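Local coordinates for protein T cell receptor mu chain (Monodelphis domestica, PDB 7L15) that pairs with the gamma chain to form the marsupial gamma mu T cell receptor, an antigen receptor of the immunoglobulin superfamily, at the interface of chains A and B. Numbering follows the deposited sequence. Chains: chain A, T cell receptor mu chain; chain B, T cell receptor gamma chain.

Contact 1: the interface of chains A and B. Residues chain A 53, 117-118, 120; chain B 38, 46, 105, 107.
B:Tyr38 reaches across to strand 117-120 of the mu chain, where its phenol oxygen OH accepts a nearly straight hydrogen bond (175° at H) from the backbone N of A:Leu118, 2.9 Å away. The same oxygen takes a second bond, 2.7 Å long, from the side-chain amine NZ of B:Lys105, which lies at the edge of the tyrosine ring, in its plane. Donors from both chains thus grip the phenol oxygen, while B:Phe107 CE2 over one ring face and an edge contact with A:Phe120 help to hold the ring's turn. B:Lys105 lays its chain, bent at chi2 (136°), alongside A:Leu118, with CB 3.9 Å from the methyl CD1.

The side chains of B:Tyr38 and A:Phe120 run nearly perpendicular, and B:Tyr38 CE2 meets the phenylalanine at its edge, in its plane, 3.8 Å from A:Phe120 CE2. Beside this pair, B:Pro46 sets its CB over the six-membered ring of A:Trp53, 3.5 Å from CH2, in a CH-pi contact. B:Phe107 meets that indole ring edge to face, the planes 64° apart.

Water 1 joins A:Phe120 N to the carbonyl O of B:Pro46, at 2.7 Å from each, and links the two backbones. Behind these groups, A:Trp53 CZ2 lies over one face of A:Phe120, toward its rim. This largely aromatic cluster, flanked by a direct and a water-mediated polar link, helps to pair the immunoglobulin variable domains of the mu and gamma chains.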
# COMPACT_ATOMS: atom_id res chain seq x y z
N TRP A 53 -6.46 5.13 -5.49
CA TRP A 53 -5.63 3.94 -5.66
C TRP A 53 -4.33 4.18 -4.90
O TRP A 53 -3.40 4.79 -5.43
CB TRP A 53 -5.34 3.65 -7.15
CG TRP A 53 -6.53 3.18 -7.91
CD1 TRP A 53 -7.68 3.86 -8.14
CD2 TRP A 53 -6.67 1.92 -8.57
NE1 TRP A 53 -8.54 3.10 -8.90
CE2 TRP A 53 -7.94 1.91 -9.18
CE3 TRP A 53 -5.84 0.80 -8.71
CZ2 TRP A 53 -8.41 0.82 -9.89
CZ3 TRP A 53 -6.30 -0.26 -9.42
CH2 TRP A 53 -7.57 -0.25 -10.01
N LYS A 117 -18.72 -1.51 -16.31
CA LYS A 117 -17.34 -1.30 -15.91
C LYS A 117 -17.09 0.16 -15.56
O LYS A 117 -17.86 1.07 -15.92
CB LYS A 117 -16.36 -1.72 -17.01
CG LYS A 117 -16.58 -0.98 -18.31
CD LYS A 117 -15.60 -1.39 -19.42
CE LYS A 117 -15.81 -0.48 -20.64
NZ LYS A 117 -14.75 -0.57 -21.69
N LEU A 118 -16.00 0.37 -14.85
CA LEU A 118 -15.40 1.67 -14.66
C LEU A 118 -14.29 1.81 -15.69
O LEU A 118 -13.51 0.88 -15.89
CB LEU A 118 -14.85 1.80 -13.24
CG LEU A 118 -15.95 1.79 -12.17
CD1 LEU A 118 -15.36 1.84 -10.77
CD2 LEU A 118 -16.84 2.99 -12.44
N PHE A 120 -11.11 4.29 -16.28
CA PHE A 120 -10.29 5.18 -15.47
C PHE A 120 -9.34 5.99 -16.35
O PHE A 120 -8.92 5.54 -17.42
CB PHE A 120 -9.45 4.40 -14.45
CG PHE A 120 -10.25 3.71 -13.36
CD1 PHE A 120 -10.63 4.41 -12.22
CD2 PHE A 120 -10.57 2.37 -13.45
CE1 PHE A 120 -11.34 3.79 -11.21
CE2 PHE A 120 -11.28 1.74 -12.43
CZ PHE A 120 -11.66 2.45 -11.32
N TYR B 38 -9.78 -6.28 -12.65
CA TYR B 38 -9.09 -5.10 -13.15
C TYR B 38 -7.58 -5.31 -13.05
O TYR B 38 -7.10 -6.09 -12.22
CB TYR B 38 -9.47 -3.84 -12.35
CG TYR B 38 -10.89 -3.31 -12.64
CD1 TYR B 38 -12.00 -3.91 -12.07
CD2 TYR B 38 -11.08 -2.21 -13.45
CE1 TYR B 38 -13.28 -3.43 -12.33
CE2 TYR B 38 -12.35 -1.72 -13.71
CZ TYR B 38 -13.44 -2.34 -13.15
OH TYR B 38 -14.70 -1.84 -13.42
N PRO B 46 -5.61 2.06 -14.99
CA PRO B 46 -6.19 0.76 -14.62
C PRO B 46 -7.38 0.47 -15.52
O PRO B 46 -8.07 1.37 -15.97
CB PRO B 46 -6.60 0.94 -13.16
CG PRO B 46 -6.49 2.41 -12.87
CD PRO B 46 -5.54 3.01 -13.87
N LYS B 105 -18.34 0.66 -6.35
CA LYS B 105 -17.58 -0.54 -6.67
C LYS B 105 -16.53 -0.77 -5.60
O LYS B 105 -15.77 0.14 -5.26
CB LYS B 105 -16.93 -0.44 -8.06
CG LYS B 105 -16.68 -1.79 -8.71
CD LYS B 105 -17.07 -1.77 -10.18
CE LYS B 105 -16.60 -3.02 -10.89
NZ LYS B 105 -16.92 -3.00 -12.35
N PHE B 107 -13.26 -3.09 -4.24
CA PHE B 107 -12.11 -3.75 -4.84
C PHE B 107 -11.34 -4.55 -3.80
O PHE B 107 -11.17 -4.11 -2.66
CB PHE B 107 -11.12 -2.75 -5.46
CG PHE B 107 -11.58 -2.15 -6.76
CD1 PHE B 107 -12.63 -1.25 -6.79
CD2 PHE B 107 -10.93 -2.48 -7.94
CE1 PHE B 107 -13.04 -0.70 -7.99
CE2 PHE B 107 -11.33 -1.93 -9.14
CZ PHE B 107 -12.39 -1.04 -9.17
O HOH W 1 -10.08 2.17 -17.62

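Contact 2: the interface of chains A and B. Residues chain A 178-181, 188-190; chain B 173-175, 189.
The indole N-H of B:Trp189 is spent on the hydroxyl of A:Ser188: NE1 donates to OG over 2.9 Å, with an angle of 157° at H. The oxygen sits at the edge of the indole, practically in its plane, so the bond, with the packing on both faces, helps to set how the ring is turned between the chains. A:Ser188 offers the oxygen from the crowded position between its backbone N and carbonyl carbon (chi1 81°).

Both faces of B:Trp189 are packed, one by each chain. A:Ile190 and the indole run antiparallel alongside each other, with the terminal methyl CD1 over one face, toward the rim, 3.4 Å from CD2. Having CG1 anti to the carbonyl carbon (chi1 -70°) and an extended second torsion sends this methyl out to the ring. The opposite face is backed by CB of B:Gln173, a neighbour in its own chain that wedges the indole against the mu chain.

The far rim of the six-membered ring points into strand 175-181. There B:Trp189 CH2 lies 4.0 Å from the methyl CB of A:Ala180. Next to it, B:Trp189 CZ3 is 4.0 Å from A:Ser178 CB. B:Gln173 also works across the boundary: its CG packs 3.8 Å from A:Ala180 CB while passing beside the carbonyl of A:Pro181. At the margin, B:Gly175 brings its CA to 3.9 Å from A:Ser178 CB, an ordinary van der Waals contact.

By lodging one large gamma-chain side chain against two mu-chain strands, 175-181 and 187-194, and fixing it with a directed bond, the site helps to hold the immunoglobulin constant domains of the two chains together.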
# COMPACT_ATOMS: atom_id res chain seq x y z
N SER A 178 15.76 3.77 7.21
CA SER A 178 14.32 3.84 6.93
C SER A 178 13.72 4.99 7.72
O SER A 178 13.99 5.15 8.92
CB SER A 178 13.60 2.54 7.29
OG SER A 178 14.24 1.41 6.73
N LEU A 179 12.89 5.78 7.06
CA LEU A 179 12.38 7.01 7.64
C LEU A 179 10.90 7.08 7.34
O LEU A 179 10.49 6.75 6.23
CB LEU A 179 13.12 8.23 7.05
CG LEU A 179 12.76 9.62 7.55
CD1 LEU A 179 14.02 10.40 7.87
CD2 LEU A 179 11.95 10.33 6.49
N ALA A 180 10.10 7.50 8.32
CA ALA A 180 8.66 7.58 8.09
C ALA A 180 8.05 8.65 8.98
O ALA A 180 8.52 8.88 10.10
CB ALA A 180 7.96 6.24 8.37
N PRO A 181 7.00 9.31 8.50
CA PRO A 181 6.24 10.22 9.38
C PRO A 181 5.48 9.45 10.44
O PRO A 181 5.16 8.27 10.28
CB PRO A 181 5.28 10.93 8.42
CG PRO A 181 5.28 10.11 7.16
CD PRO A 181 6.62 9.43 7.08
N SER A 188 10.29 9.75 12.52
CA SER A 188 11.16 8.86 13.25
C SER A 188 11.81 7.94 12.22
O SER A 188 11.40 7.88 11.06
CB SER A 188 10.40 8.10 14.37
OG SER A 188 9.69 6.99 13.86
N ALA A 189 12.88 7.28 12.62
CA ALA A 189 13.67 6.58 11.63
C ALA A 189 14.44 5.49 12.33
O ALA A 189 14.69 5.55 13.54
CB ALA A 189 14.61 7.53 10.88
N ILE A 190 14.80 4.47 11.55
CA ILE A 190 15.59 3.35 12.01
C ILE A 190 16.72 3.16 11.01
O ILE A 190 16.47 3.07 9.81
CB ILE A 190 14.76 2.06 12.14
CG1 ILE A 190 13.80 2.19 13.31
CG2 ILE A 190 15.68 0.85 12.33
CD1 ILE A 190 12.99 1.02 13.48
N GLN B 173 4.90 2.36 11.78
CA GLN B 173 5.66 2.97 10.70
C GLN B 173 6.30 1.88 9.85
O GLN B 173 6.81 0.90 10.40
CB GLN B 173 6.75 3.90 11.24
CG GLN B 173 6.30 5.27 11.63
CD GLN B 173 5.55 5.26 12.93
OE1 GLN B 173 6.13 5.06 14.00
NE2 GLN B 173 4.24 5.46 12.85
N PHE B 174 6.31 2.08 8.54
CA PHE B 174 6.89 1.10 7.62
C PHE B 174 7.93 1.78 6.76
O PHE B 174 7.65 2.80 6.15
CB PHE B 174 5.82 0.46 6.73
CG PHE B 174 4.66 -0.08 7.50
CD1 PHE B 174 3.61 0.75 7.86
CD2 PHE B 174 4.64 -1.40 7.90
CE1 PHE B 174 2.54 0.25 8.60
CE2 PHE B 174 3.57 -1.90 8.64
CZ PHE B 174 2.52 -1.07 8.98
N GLY B 175 9.12 1.21 6.71
CA GLY B 175 10.13 1.69 5.78
C GLY B 175 9.89 1.17 4.38
O GLY B 175 9.06 0.29 4.13
N TRP B 189 8.18 -0.64 12.46
CA TRP B 189 8.36 -0.44 13.89
C TRP B 189 7.12 0.21 14.50
O TRP B 189 6.37 0.92 13.83
CB TRP B 189 9.61 0.39 14.17
CG TRP B 189 9.65 1.82 13.66
CD1 TRP B 189 9.43 2.96 14.39
CD2 TRP B 189 10.01 2.26 12.34
NE1 TRP B 189 9.60 4.07 13.61
CE2 TRP B 189 9.97 3.68 12.35
CE3 TRP B 189 10.36 1.60 11.15
CZ2 TRP B 189 10.27 4.45 11.21
CZ3 TRP B 189 10.65 2.37 10.02
CH2 TRP B 189 10.60 3.78 10.06

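Contact 1 and contact 2 lie about 31 Å apart, measured between the centres of their C-alpha atoms, and share no residue or strand. Contact 1 joins the variable domains through mu-chain strands 48-53 and 117-120 and gamma-chain strands 34-40 and 104-107 with the loop residue B:Pro46; contact 2 joins the constant domains through mu strands 175-181 and 187-194 and gamma strands 173-174 and 183-193. Gripping at both domains probably limits shifts between the chains. Contact 1 probably contributes to how the variable domains are set against each other, and so to how the antigen-recognising loops are presented; contact 2 would brace the constant part.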